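Local coordinates for protein fatty acid amide hydrolase (PDB 6KVR) that probably hydrolyses monocarboxylic acid amides to the carboxylate and ammonium, as a serine hydrolase of the amidase signature family, at residues H115-E123 with F216-L226; H268-S278 with L306-I314. All coordinates share one frame; numbering follows the deposited sequence.

Contact 1 of 2, residues H115-E123 with F216-L226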
loop_
_atom_site.group_PDB
_atom_site.type_symbol
_atom_site.label_atom_id
_atom_site.label_comp_id
_atom_site.label_asym_id
_atom_site.label_seq_id
_atom_site.Cartn_x
_atom_site.Cartn_y
_atom_site.Cartn_z
ATOM N N HIS A 115 -37.137 -4.544 -5.543
ATOM C CA HIS A 115 -36.925 -4.473 -6.989
ATOM C C HIS A 115 -38.141 -3.919 -7.722
ATOM O O HIS A 115 -37.997 -3.131 -8.664
ATOM C CB HIS A 115 -36.580 -5.850 -7.559
ATOM C CG HIS A 115 -36.329 -5.826 -9.036
ATOM N ND1 HIS A 115 -35.266 -5.149 -9.598
ATOM C CD2 HIS A 115 -37.024 -6.351 -10.070
ATOM C CE1 HIS A 115 -35.298 -5.287 -10.911
ATOM N NE2 HIS A 115 -36.359 -6.008 -11.226
ATOM N N GLN A 116 -39.345 -4.349 -7.332
ATOM C CA GLN A 116 -40.554 -3.907 -8.027
ATOM C C GLN A 116 -40.729 -2.394 -7.944
ATOM O O GLN A 116 -41.220 -1.767 -8.888
ATOM C CB GLN A 116 -41.779 -4.623 -7.448
ATOM C CG GLN A 116 -42.787 -5.027 -8.496
ATOM C CD GLN A 116 -44.165 -5.306 -7.915
ATOM O OE1 GLN A 116 -44.301 -5.690 -6.753
ATOM N NE2 GLN A 116 -45.192 -5.092 -8.723
ATOM N N PHE A 117 -40.284 -1.783 -6.849
ATOM C CA PHE A 117 -40.389 -0.340 -6.693
ATOM C C PHE A 117 -39.136 0.405 -7.156
ATOM O O PHE A 117 -39.254 1.432 -7.828
ATOM C CB PHE A 117 -40.686 -0.001 -5.232
ATOM C CG PHE A 117 -42.125 -0.238 -4.835
ATOM C CD1 PHE A 117 -43.088 0.750 -5.032
ATOM C CD2 PHE A 117 -42.519 -1.445 -4.266
ATOM C CE1 PHE A 117 -44.420 0.536 -4.657
ATOM C CE2 PHE A 117 -43.830 -1.665 -3.894
ATOM C CZ PHE A 117 -44.786 -0.674 -4.091
ATOM N N THR A 118 -37.929 -0.073 -6.812
ATOM C CA THR A 118 -36.727 0.706 -7.076
ATOM C C THR A 118 -35.923 0.259 -8.296
ATOM O O THR A 118 -35.067 1.027 -8.748
ATOM C CB THR A 118 -35.803 0.680 -5.859
ATOM O OG1 THR A 118 -35.363 -0.667 -5.639
ATOM C CG2 THR A 118 -36.528 1.220 -4.623
ATOM N N ASN A 119 -36.157 -0.945 -8.831
ATOM C CA ASN A 119 -35.397 -1.479 -9.973
ATOM C C ASN A 119 -33.928 -1.695 -9.596
ATOM O O ASN A 119 -33.015 -1.475 -10.394
ATOM C CB ASN A 119 -35.527 -0.579 -11.211
ATOM C CG ASN A 119 -35.079 -1.271 -12.500
ATOM O OD1 ASN A 119 -35.412 -2.431 -12.748
ATOM N ND2 ASN A 119 -34.321 -0.549 -13.333
ATOM N N CYS A 120 -33.709 -2.157 -8.366
ATOM C CA CYS A 120 -32.383 -2.285 -7.787
ATOM C C CYS A 120 -31.640 -3.577 -8.148
ATOM O O CYS A 120 -30.427 -3.642 -7.920
ATOM C CB CYS A 120 -32.482 -2.174 -6.262
ATOM S SG CYS A 120 -33.541 -3.444 -5.542
ATOM N N ALA A 121 -32.301 -4.593 -8.706
ATOM C CA ALA A 121 -31.635 -5.854 -9.031
ATOM C C ALA A 121 -31.222 -5.916 -10.504
ATOM O O ALA A 121 -31.922 -5.393 -11.378
ATOM C CB ALA A 121 -32.538 -7.049 -8.703
HETATM N N MSE A 122 -30.074 -6.559 -10.774
HETATM C CA MSE A 122 -29.696 -6.933 -12.147
HETATM C C MSE A 122 -29.866 -8.428 -12.393
HETATM O O MSE A 122 -30.028 -8.867 -13.534
HETATM C CB MSE A 122 -28.239 -6.561 -12.475
HETATM C CG MSE A 122 -27.814 -5.182 -12.059
HETATM SE SE MSE A 122 -26.528 -4.333 -13.313
HETATM C CE MSE A 122 -27.560 -4.822 -14.879
ATOM N N GLU A 123 -29.780 -9.202 -11.312
ATOM C CA GLU A 123 -29.910 -10.647 -11.359
ATOM C C GLU A 123 -30.602 -11.087 -10.082
ATOM O O GLU A 123 -30.292 -10.596 -8.993
ATOM C CB GLU A 123 -28.548 -11.350 -11.496
ATOM C CG GLU A 123 -28.054 -11.520 -12.940
ATOM C CD GLU A 123 -26.973 -12.606 -13.095
ATOM O OE1 GLU A 123 -26.687 -13.022 -14.249
ATOM O OE2 GLU A 123 -26.407 -13.035 -12.061
ATOM N N PHE A 216 -28.575 -2.047 -19.440
ATOM C CA PHE A 216 -29.242 -3.323 -19.183
ATOM C C PHE A 216 -30.635 -3.099 -18.593
ATOM O O PHE A 216 -31.632 -3.543 -19.161
ATOM C CB PHE A 216 -28.425 -4.197 -18.221
ATOM C CG PHE A 216 -27.095 -4.662 -18.747
ATOM C CD1 PHE A 216 -25.984 -3.831 -18.711
ATOM C CD2 PHE A 216 -26.927 -5.970 -19.182
ATOM C CE1 PHE A 216 -24.736 -4.284 -19.152
ATOM C CE2 PHE A 216 -25.684 -6.423 -19.617
ATOM C CZ PHE A 216 -24.593 -5.579 -19.598
ATOM N N THR A 217 -30.709 -2.396 -17.464
ATOM C CA THR A 217 -31.940 -2.233 -16.698
ATOM C C THR A 217 -32.387 -0.786 -16.524
ATOM O O THR A 217 -33.402 -0.559 -15.856
ATOM C CB THR A 217 -31.773 -2.841 -15.299
ATOM O OG1 THR A 217 -30.670 -2.194 -14.630
ATOM C CG2 THR A 217 -31.503 -4.342 -15.397
ATOM N N GLY A 218 -31.642 0.195 -17.046
ATOM C CA GLY A 218 -32.075 1.590 -16.940
ATOM C C GLY A 218 -31.664 2.224 -15.621
ATOM O O GLY A 218 -30.501 2.136 -15.215
ATOM N N LEU A 219 -32.613 2.868 -14.943
ATOM C CA LEU A 219 -32.340 3.630 -13.729
ATOM C C LEU A 219 -32.836 2.904 -12.486
ATOM O O LEU A 219 -33.876 2.238 -12.502
ATOM C CB LEU A 219 -33.003 5.014 -13.781
ATOM C CG LEU A 219 -32.715 5.910 -14.973
ATOM C CD1 LEU A 219 -33.753 7.044 -15.078
ATOM C CD2 LEU A 219 -31.279 6.452 -14.890
ATOM N N THR A 220 -32.097 3.067 -11.395
ATOM C CA THR A 220 -32.508 2.581 -10.077
ATOM C C THR A 220 -32.925 3.772 -9.222
ATOM O O THR A 220 -32.257 4.807 -9.240
ATOM C CB THR A 220 -31.368 1.788 -9.420
ATOM O OG1 THR A 220 -31.090 0.639 -10.231
ATOM C CG2 THR A 220 -31.710 1.336 -7.981
ATOM N N LYS A 221 -34.029 3.638 -8.484
ATOM C CA LYS A 221 -34.661 4.780 -7.829
ATOM C C LYS A 221 -34.541 4.715 -6.309
ATOM O O LYS A 221 -34.378 3.644 -5.721
ATOM C CB LYS A 221 -36.147 4.874 -8.221
ATOM C CG LYS A 221 -36.372 5.325 -9.665
ATOM C CD LYS A 221 -35.690 6.680 -9.943
ATOM C CE LYS A 221 -36.239 7.309 -11.227
ATOM N NZ LYS A 221 -35.818 8.720 -11.379
ATOM N N ASN A 222 -34.682 5.889 -5.675
ATOM C CA ASN A 222 -34.543 6.009 -4.213
ATOM C C ASN A 222 -35.760 5.439 -3.494
ATOM O O ASN A 222 -36.891 5.804 -3.817
ATOM C CB ASN A 222 -34.363 7.477 -3.816
ATOM C CG ASN A 222 -33.901 7.647 -2.378
ATOM O OD1 ASN A 222 -34.490 7.090 -1.435
ATOM N ND2 ASN A 222 -32.842 8.427 -2.199
ATOM N N PRO A 223 -35.577 4.558 -2.509
ATOM C CA PRO A 223 -36.750 3.940 -1.870
ATOM C C PRO A 223 -37.559 4.889 -0.973
ATOM O O PRO A 223 -38.697 4.553 -0.627
ATOM C CB PRO A 223 -36.138 2.775 -1.070
ATOM C CG PRO A 223 -34.740 3.196 -0.785
ATOM C CD PRO A 223 -34.303 4.022 -1.984
ATOM N N PHE A 224 -37.030 6.053 -0.588
ATOM C CA PHE A 224 -37.773 7.016 0.223
ATOM C C PHE A 224 -38.456 8.097 -0.607
ATOM O O PHE A 224 -39.259 8.868 -0.066
ATOM C CB PHE A 224 -36.837 7.677 1.249
ATOM C CG PHE A 224 -36.428 6.760 2.367
ATOM C CD1 PHE A 224 -37.200 6.658 3.519
ATOM C CD2 PHE A 224 -35.280 5.983 2.259
ATOM C CE1 PHE A 224 -36.823 5.803 4.557
ATOM C CE2 PHE A 224 -34.898 5.125 3.281
ATOM C CZ PHE A 224 -35.671 5.035 4.434
ATOM N N ASN A 225 -38.156 8.165 -1.897
ATOM C CA ASN A 225 -38.714 9.136 -2.822
ATOM C C ASN A 225 -38.350 8.643 -4.208
ATOM O O ASN A 225 -37.202 8.815 -4.639
ATOM C CB ASN A 225 -38.151 10.540 -2.561
ATOM C CG ASN A 225 -38.726 11.603 -3.506
ATOM O OD1 ASN A 225 -39.083 11.315 -4.644
ATOM N ND2 ASN A 225 -38.805 12.845 -3.025
ATOM N N LEU A 226 -39.301 8.016 -4.903
ATOM C CA LEU A 226 -39.010 7.336 -6.158
ATOM C C LEU A 226 -38.694 8.285 -7.306
ATOM O O LEU A 226 -38.285 7.815 -8.376
ATOM C CB LEU A 226 -40.169 6.426 -6.554
ATOM C CG LEU A 226 -40.326 5.121 -5.771
ATOM C CD1 LEU A 226 -41.526 4.320 -6.306
ATOM C CD2 LEU A 226 -39.065 4.280 -5.833
#

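Contact 2 of 2, residues H268-S278 with L306-I314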
loop_
_atom_site.group_PDB
_atom_site.type_symbol
_atom_site.label_atom_id
_atom_site.label_comp_id
_atom_site.label_asym_id
_atom_site.label_seq_id
_atom_site.Cartn_x
_atom_site.Cartn_y
_atom_site.Cartn_z
ATOM N N HIS A 268 -26.554 3.075 6.304
ATOM C CA HIS A 268 -25.188 3.357 6.729
ATOM C C HIS A 268 -24.211 2.623 5.821
ATOM O O HIS A 268 -24.526 1.554 5.288
ATOM C CB HIS A 268 -24.915 2.914 8.171
ATOM C CG HIS A 268 -25.909 3.407 9.178
ATOM N ND1 HIS A 268 -26.113 4.745 9.439
ATOM C CD2 HIS A 268 -26.726 2.730 10.024
ATOM C CE1 HIS A 268 -27.024 4.872 10.389
ATOM N NE2 HIS A 268 -27.411 3.665 10.761
ATOM N N GLY A 269 -23.014 3.198 5.661
ATOM C CA GLY A 269 -22.018 2.612 4.785
ATOM C C GLY A 269 -20.606 2.967 5.192
ATOM O O GLY A 269 -20.344 4.097 5.626
ATOM N N LEU A 270 -19.681 2.024 5.043
ATOM C CA LEU A 270 -18.288 2.238 5.423
ATOM C C LEU A 270 -17.374 2.136 4.211
ATOM O O LEU A 270 -17.330 1.092 3.551
ATOM C CB LEU A 270 -17.848 1.223 6.473
ATOM C CG LEU A 270 -16.357 1.339 6.797
ATOM C CD1 LEU A 270 -16.039 2.697 7.430
ATOM C CD2 LEU A 270 -15.922 0.185 7.713
ATOM N N ARG A 271 -16.641 3.212 3.932
ATOM C CA ARG A 271 -15.479 3.132 3.054
ATOM C C ARG A 271 -14.231 2.865 3.899
ATOM O O ARG A 271 -13.730 3.774 4.571
ATOM C CB ARG A 271 -15.299 4.423 2.256
ATOM C CG ARG A 271 -14.153 4.329 1.257
ATOM C CD ARG A 271 -13.553 5.659 0.821
ATOM N NE ARG A 271 -12.415 5.956 1.662
ATOM C CZ ARG A 271 -11.151 5.644 1.404
ATOM N NH1 ARG A 271 -10.769 5.155 0.226
ATOM N NH2 ARG A 271 -10.248 5.810 2.359
ATOM N N PRO A 272 -13.697 1.655 3.910
ATOM C CA PRO A 272 -12.513 1.393 4.738
ATOM C C PRO A 272 -11.232 1.906 4.087
ATOM O O PRO A 272 -11.192 2.250 2.896
ATOM C CB PRO A 272 -12.497 -0.131 4.881
ATOM C CG PRO A 272 -13.434 -0.661 3.831
ATOM C CD PRO A 272 -14.248 0.449 3.275
ATOM N N THR A 273 -10.188 2.007 4.915
ATOM C CA THR A 273 -8.852 2.288 4.400
ATOM C C THR A 273 -8.486 1.233 3.371
ATOM O O THR A 273 -8.855 0.062 3.514
ATOM C CB THR A 273 -7.800 2.275 5.526
ATOM O OG1 THR A 273 -8.321 2.881 6.712
ATOM C CG2 THR A 273 -6.547 3.056 5.093
ATOM N N THR A 274 -7.744 1.636 2.338
ATOM C CA THR A 274 -7.396 0.680 1.292
ATOM C C THR A 274 -6.625 -0.500 1.867
ATOM O O THR A 274 -5.929 -0.389 2.884
ATOM C CB THR A 274 -6.562 1.328 0.185
ATOM O OG1 THR A 274 -5.403 1.946 0.761
ATOM C CG2 THR A 274 -7.378 2.374 -0.594
ATOM N N LYS A 275 -6.775 -1.644 1.199
ATOM C CA LYS A 275 -5.992 -2.860 1.397
ATOM C C LYS A 275 -6.365 -3.625 2.659
ATOM O O LYS A 275 -5.597 -4.455 3.119
ATOM C CB LYS A 275 -4.489 -2.570 1.364
ATOM C CG LYS A 275 -4.061 -1.813 0.096
ATOM C CD LYS A 275 -3.079 -0.688 0.415
ATOM C CE LYS A 275 -1.614 -1.081 0.095
ATOM N NZ LYS A 275 -0.560 -0.258 0.807
ATOM N N ARG A 276 -7.544 -3.393 3.223
ATOM C CA ARG A 276 -8.050 -4.263 4.271
ATOM C C ARG A 276 -9.034 -5.294 3.721
ATOM O O ARG A 276 -8.955 -6.477 4.069
ATOM C CB ARG A 276 -8.710 -3.422 5.374
ATOM C CG ARG A 276 -7.801 -2.371 5.987
ATOM C CD ARG A 276 -8.316 -1.859 7.341
ATOM N NE ARG A 276 -8.018 -2.764 8.446
ATOM C CZ ARG A 276 -8.118 -2.450 9.735
ATOM N NH1 ARG A 276 -8.448 -1.231 10.126
ATOM N NH2 ARG A 276 -7.893 -3.392 10.653
ATOM N N ILE A 277 -9.934 -4.867 2.838
ATOM C CA ILE A 277 -10.917 -5.728 2.197
ATOM C C ILE A 277 -10.474 -5.927 0.749
ATOM O O ILE A 277 -10.082 -4.964 0.082
ATOM C CB ILE A 277 -12.333 -5.113 2.301
ATOM C CG1 ILE A 277 -12.876 -5.278 3.727
ATOM C CG2 ILE A 277 -13.308 -5.806 1.402
ATOM C CD1 ILE A 277 -12.290 -4.357 4.726
ATOM N N SER A 278 -10.505 -7.171 0.271
ATOM C CA SER A 278 -10.057 -7.454 -1.093
ATOM C C SER A 278 -11.018 -6.928 -2.163
ATOM O O SER A 278 -12.244 -7.042 -2.041
ATOM C CB SER A 278 -9.884 -8.955 -1.291
ATOM O OG SER A 278 -9.438 -9.219 -2.614
ATOM N N LEU A 306 -22.208 -3.209 10.218
ATOM C CA LEU A 306 -20.912 -2.837 9.640
ATOM C C LEU A 306 -19.768 -3.425 10.454
ATOM O O LEU A 306 -18.822 -3.983 9.897
ATOM C CB LEU A 306 -20.777 -1.316 9.568
ATOM C CG LEU A 306 -21.871 -0.515 8.848
ATOM C CD1 LEU A 306 -21.399 0.905 8.623
ATOM C CD2 LEU A 306 -22.228 -1.178 7.527
ATOM N N GLU A 307 -19.851 -3.326 11.785
ATOM C CA GLU A 307 -18.766 -3.817 12.632
ATOM C C GLU A 307 -18.657 -5.338 12.563
ATOM O O GLU A 307 -17.552 -5.888 12.464
ATOM C CB GLU A 307 -18.974 -3.344 14.074
ATOM C CG GLU A 307 -17.712 -3.187 14.905
ATOM C CD GLU A 307 -17.300 -4.484 15.593
ATOM O OE1 GLU A 307 -18.211 -5.233 16.029
ATOM O OE2 GLU A 307 -16.075 -4.730 15.756
ATOM N N LEU A 308 -19.799 -6.031 12.606
ATOM C CA LEU A 308 -19.800 -7.486 12.488
ATOM C C LEU A 308 -19.092 -7.931 11.215
ATOM O O LEU A 308 -18.310 -8.889 11.223
ATOM C CB LEU A 308 -21.241 -8.007 12.494
ATOM C CG LEU A 308 -21.406 -9.488 12.121
ATOM C CD1 LEU A 308 -20.793 -10.374 13.191
ATOM C CD2 LEU A 308 -22.846 -9.896 11.845
ATOM N N TRP A 309 -19.385 -7.249 10.104
ATOM C CA TRP A 309 -18.887 -7.658 8.797
ATOM C C TRP A 309 -17.371 -7.482 8.711
ATOM O O TRP A 309 -16.651 -8.409 8.339
ATOM C CB TRP A 309 -19.616 -6.850 7.720
ATOM C CG TRP A 309 -19.469 -7.338 6.330
ATOM C CD1 TRP A 309 -20.323 -8.146 5.656
ATOM C CD2 TRP A 309 -18.409 -7.024 5.421
ATOM N NE1 TRP A 309 -19.862 -8.375 4.383
ATOM C CE2 TRP A 309 -18.686 -7.696 4.210
ATOM C CE3 TRP A 309 -17.241 -6.262 5.520
ATOM C CZ2 TRP A 309 -17.850 -7.620 3.099
ATOM C CZ3 TRP A 309 -16.408 -6.180 4.409
ATOM C CH2 TRP A 309 -16.723 -6.852 3.211
HETATM N N MSE A 310 -16.865 -6.315 9.091
HETATM C CA MSE A 310 -15.431 -6.084 9.105
HETATM C C MSE A 310 -14.711 -7.113 9.973
HETATM O O MSE A 310 -13.747 -7.749 9.527
HETATM C CB MSE A 310 -15.125 -4.666 9.600
HETATM C CG MSE A 310 -15.749 -3.566 8.743
HETATM SE SE MSE A 310 -14.955 -3.505 6.937
HETATM C CE MSE A 310 -13.244 -2.603 7.412
ATOM N N LYS A 311 -15.187 -7.274 11.212
ATOM C CA LYS A 311 -14.531 -8.174 12.157
ATOM C C LYS A 311 -14.494 -9.596 11.625
ATOM O O LYS A 311 -13.447 -10.253 11.665
ATOM C CB LYS A 311 -15.235 -8.140 13.516
ATOM C CG LYS A 311 -14.574 -9.017 14.593
ATOM C CD LYS A 311 -15.386 -8.953 15.878
ATOM C CE LYS A 311 -16.692 -9.727 15.731
ATOM N NZ LYS A 311 -17.889 -8.977 16.262
ATOM N N ALA A 312 -15.629 -10.089 11.111
ATOM C CA ALA A 312 -15.671 -11.451 10.584
ATOM C C ALA A 312 -14.800 -11.588 9.336
ATOM O O ALA A 312 -14.013 -12.538 9.213
ATOM C CB ALA A 312 -17.114 -11.854 10.280
ATOM N N TYR A 313 -14.939 -10.647 8.395
ATOM C CA TYR A 313 -14.202 -10.721 7.138
ATOM C C TYR A 313 -12.705 -10.813 7.394
ATOM O O TYR A 313 -12.034 -11.705 6.874
ATOM C CB TYR A 313 -14.521 -9.499 6.267
ATOM C CG TYR A 313 -13.883 -9.508 4.880
ATOM C CD1 TYR A 313 -12.549 -9.135 4.692
ATOM C CD2 TYR A 313 -14.619 -9.887 3.758
ATOM C CE1 TYR A 313 -11.976 -9.131 3.438
ATOM C CE2 TYR A 313 -14.052 -9.895 2.504
ATOM C CZ TYR A 313 -12.727 -9.515 2.347
ATOM O OH TYR A 313 -12.164 -9.513 1.089
ATOM N N ILE A 314 -12.171 -9.907 8.213
ATOM C CA ILE A 314 -10.730 -9.805 8.384
ATOM C C ILE A 314 -10.207 -10.900 9.310
ATOM O O ILE A 314 -9.301 -11.657 8.941
ATOM C CB ILE A 314 -10.368 -8.402 8.900
ATOM C CG1 ILE A 314 -10.612 -7.353 7.811
ATOM C CG2 ILE A 314 -8.929 -8.372 9.453
ATOM C CD1 ILE A 314 -10.684 -5.926 8.338
#

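Contact 1 of 2, residues H115-E123 with F216-L226
The carboxamide of N119 reaches into the bend of 217-219, where its single nitrogen serves two backbone carbonyls: ND2 is 2.7 Å from T217 O and 2.9 Å from L219 O. Both oxygens lie close to the amide plane, as the two N-H bonds of one amide group require, although ND2 stands above the plane of each carbonyl; the bond to L219 O is the straighter (171° at the hydrogen, against 144°). CG is anti to the backbone N (chi1 -165°), which carries the amide across to the loop. Asparagine suits the place twice over, since it also tolerates the positive phi with which the chain leaves the helix. Alongside, T220 turns its hydroxyl to N119 O, with OG1 2.9 Å away and well above the carbonyl plane; S202 is a second partner of OG1. The methyl CG2 of T220 packs 3.7 Å from C120 CA. T118 O accepts from K221 N at 2.8 Å, while T118 CG2 rests on P223. M122, here selenomethionine, bends at chi2 and chi3 so that CE reaches F216 CB at 3.5 Å. At the other end L226 CD1 meets the edge of the F117 ring. Backbone and side-chain bonds thus hold the C-terminus of helix 100-118 to 217-221, just before a classic beta bulge, M122 and E123 both facing R200, at edge strand 123-124 of the amidase sheet.

Contact 2 of 2, residues H268-S278 with L306-I314
With CG anti to the backbone N (chi1 -176°), Y313 extends from helix 303-317 towards I277 and S278, and I277, whose CG1 is anti to its own carbonyl carbon, brings that branch over a face of the phenol ring. The result is a CH-pi contact, CG1 standing 4.3 Å from the ring centroid and 24° off the normal. The same CG1 touches the edge of the W309 indole, 3.7 Å from CZ3. Branched isoleucine suits a corner formed by two aromatic rings, the face of one and the edge of the other: CG2 packs on CZ of Y313, while CD1 is pressed against M310 CE at 3.3 Å, closer than usual van der Waals contact. Y313 OH accepts the backbone N-H of S278 (N to OH 3.0 Å) and also pairs with T186, so the buried hydroxyl has two polar partners. The loop thus meets the helix through I277, whereas L306 and M310 pack helix segment 306-314 on strand 268-271 of the central mixed sheet, a layered alpha/beta arrangement with axes 10.0 Å apart and inclined at 35°. Selenomethionine M310, bent at chi2 and chi3, fills the angle between strand and loop: its CE lies 3.6 Å from P272 CB and 3.9 Å from L270 CD2. L306 CD1 packs on H268 CB. I314 CD1 lies near R276 NE, while NH1 and NH2 of R276 pair with D552 and E553.

Overall arrangement
Contact 1 and contact 2 lie on opposite sides of the chain's centre, their own centres 25 Å apart, and their nearest atoms stay about 9 Å from each other. They follow in series along the chain: contact 1 is complete in the sequence before contact 2 begins, and all four segments belong to the amidase family region. Both lie near the predicted catalytic centre, and neither segment pair holds one of its predicted active-site residues: the M122 side chain of contact 1 is about 8 Å from those of K158, a predicted charge-relay residue, and L207, a predicted substrate-binding residue, while W309 of contact 2 is about 10 Å from the K158 side chain.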